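PDB 7CTP: protein Niban 2 from Homo sapiens, which may play a role in suppressing apoptosis and may promote the invasion of melanoma cells in vitro. Local coordinates for residues Leu239-Leu244 with Gln269-Val274. Sequence-based numbering, arbitrary orientation.
Sequences LVMEEL and QISDAV
Two helices that follow one another in the chain, 232-252 and the long 260-337, meet in their segments 239-244 and 269-274 through one methionine: Met241 of the first reaches Ser271 and Val274, one turn apart on the second. Within these segments the CA atoms come no closer than 8.1 Å, Met241 to Val274, and the methionine's thioether spans the gap. Met241 carries CG beside its own backbone N (chi1 -66°), and further bends at chi2 and chi3 curl the chain, which lays SD by the valine while CE continues to the serine. SD lies 3.7 Å from CG1 of Val274, the branch that stands anti to that residue's backbone N, and CE is 4.0 Å from the same CG1. At the far end, the methyl CE sits 3.7 Å from OG of Ser271 and 3.8 Å from the carbonyl O of Ser271, a van der Waals approach to a polar patch. That hydroxyl is hydrogen-bonded to the backbone O of Tyr165, which satisfies it although it is buried beside the methyl. With an alanine here in place of the methionine, SD and CE would be gone, which is likely to open a gap between the two helices and leave CG1 of Val274 without its thioether neighbour. Tyr165 also touches Met241, so the loop between strands 157-162 and 169-173 of the PH domain meets both helices at this point. On helix 232-252, Val240 and Leu244 rest against helix 10-48 and Leu239 packs on helix 204-218, while on helix 260-337 Ile270 and Ala273 meet the N-terminal helix 3-7.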
loop_
_atom_site.group_PDB
_atom_site.type_symbol
_atom_site.label_atom_id
_atom_site.label_comp_id
_atom_site.label_asym_id
_atom_site.label_seq_id
_atom_site.Cartn_x
_atom_site.Cartn_y
_atom_site.Cartn_z
ATOM N N LEU A 239 13.210 -4.969 -0.743
ATOM C CA LEU A 239 14.041 -4.901 -1.946
ATOM C C LEU A 239 15.331 -5.690 -1.775
ATOM O O LEU A 239 15.711 -6.483 -2.648
ATOM C CB LEU A 239 14.354 -3.443 -2.265
ATOM C CG LEU A 239 15.067 -3.131 -3.582
ATOM C CD1 LEU A 239 14.122 -3.350 -4.768
ATOM C CD2 LEU A 239 15.552 -1.694 -3.541
ATOM N N VAL A 240 16.039 -5.447 -0.663
ATOM C CA VAL A 240 17.288 -6.155 -0.382
ATOM C C VAL A 240 17.047 -7.655 -0.250
ATOM O O VAL A 240 17.784 -8.464 -0.828
ATOM C CB VAL A 240 17.958 -5.582 0.881
ATOM C CG1 VAL A 240 19.176 -6.434 1.276
ATOM C CG2 VAL A 240 18.382 -4.139 0.647
ATOM N N MET A 241 16.037 -8.053 0.537
ATOM C CA MET A 241 15.782 -9.483 0.736
ATOM C C MET A 241 15.435 -10.179 -0.573
ATOM O O MET A 241 15.853 -11.322 -0.804
ATOM C CB MET A 241 14.661 -9.705 1.751
ATOM C CG MET A 241 14.979 -9.255 3.180
ATOM S SD MET A 241 16.414 -10.070 3.918
ATOM C CE MET A 241 15.803 -11.756 4.080
ATOM N N GLU A 242 14.663 -9.515 -1.435
ATOM C CA GLU A 242 14.337 -10.112 -2.728
ATOM C C GLU A 242 15.603 -10.408 -3.518
ATOM O O GLU A 242 15.731 -11.468 -4.143
ATOM C CB GLU A 242 13.412 -9.186 -3.517
ATOM C CG GLU A 242 13.170 -9.616 -4.969
ATOM C CD GLU A 242 12.333 -8.610 -5.752
ATOM O OE1 GLU A 242 12.635 -7.397 -5.724
ATOM O OE2 GLU A 242 11.357 -9.047 -6.393
ATOM N N GLU A 243 16.566 -9.499 -3.470
ATOM C CA GLU A 243 17.775 -9.657 -4.259
ATOM C C GLU A 243 18.728 -10.670 -3.636
ATOM O O GLU A 243 19.312 -11.499 -4.348
ATOM C CB GLU A 243 18.454 -8.298 -4.427
ATOM C CG GLU A 243 19.608 -8.304 -5.408
ATOM C CD GLU A 243 19.990 -6.920 -5.886
ATOM O OE1 GLU A 243 19.103 -6.042 -5.988
ATOM O OE2 GLU A 243 21.190 -6.717 -6.167
ATOM N N LEU A 244 18.892 -10.633 -2.313
ATOM C CA LEU A 244 19.898 -11.459 -1.651
ATOM C C LEU A 244 19.399 -12.840 -1.265
ATOM O O LEU A 244 20.217 -13.754 -1.113
ATOM C CB LEU A 244 20.410 -10.763 -0.390
ATOM C CG LEU A 244 21.161 -9.458 -0.601
ATOM C CD1 LEU A 244 21.900 -9.062 0.667
ATOM C CD2 LEU A 244 22.135 -9.593 -1.776
ATOM N N GLN A 269 13.661 -18.901 10.409
ATOM C CA GLN A 269 14.374 -18.242 11.500
ATOM C C GLN A 269 15.567 -17.445 10.982
ATOM O O GLN A 269 15.809 -16.312 11.421
ATOM C CB GLN A 269 14.819 -19.282 12.529
ATOM C CG GLN A 269 15.385 -18.683 13.809
ATOM C CD GLN A 269 15.462 -19.693 14.939
ATOM O OE1 GLN A 269 15.387 -20.906 14.714
ATOM N NE2 GLN A 269 15.608 -19.198 16.163
ATOM N N ILE A 270 16.331 -18.031 10.056
ATOM C CA ILE A 270 17.467 -17.333 9.453
ATOM C C ILE A 270 16.999 -16.099 8.690
ATOM O O ILE A 270 17.589 -15.019 8.802
ATOM C CB ILE A 270 18.251 -18.285 8.535
ATOM C CG1 ILE A 270 18.942 -19.370 9.361
ATOM C CG2 ILE A 270 19.268 -17.489 7.679
ATOM C CD1 ILE A 270 19.406 -20.554 8.540
ATOM N N SER A 271 15.937 -16.249 7.893
ATOM C CA SER A 271 15.435 -15.134 7.088
ATOM C C SER A 271 15.023 -13.963 7.974
ATOM O O SER A 271 15.305 -12.796 7.658
ATOM C CB SER A 271 14.258 -15.591 6.235
ATOM O OG SER A 271 13.846 -14.575 5.338
ATOM N N ASP A 272 14.321 -14.252 9.075
ATOM C CA ASP A 272 13.896 -13.173 9.965
ATOM C C ASP A 272 15.087 -12.429 10.548
ATOM O O ASP A 272 15.050 -11.199 10.693
ATOM C CB ASP A 272 13.030 -13.697 11.109
ATOM C CG ASP A 272 12.613 -12.566 12.055
ATOM O OD1 ASP A 272 11.771 -11.738 11.657
ATOM O OD2 ASP A 272 13.158 -12.469 13.169
ATOM N N ALA A 273 16.138 -13.164 10.928
ATOM C CA ALA A 273 17.336 -12.534 11.472
ATOM C C ALA A 273 18.013 -11.647 10.435
ATOM O O ALA A 273 18.449 -10.535 10.755
ATOM C CB ALA A 273 18.311 -13.591 11.991
ATOM N N VAL A 274 18.097 -12.116 9.188
ATOM C CA VAL A 274 18.673 -11.290 8.129
ATOM C C VAL A 274 17.786 -10.084 7.852
ATOM O O VAL A 274 18.282 -8.968 7.650
ATOM C CB VAL A 274 18.913 -12.129 6.861
ATOM C CG1 VAL A 274 19.407 -11.236 5.708
ATOM C CG2 VAL A 274 19.939 -13.245 7.138
#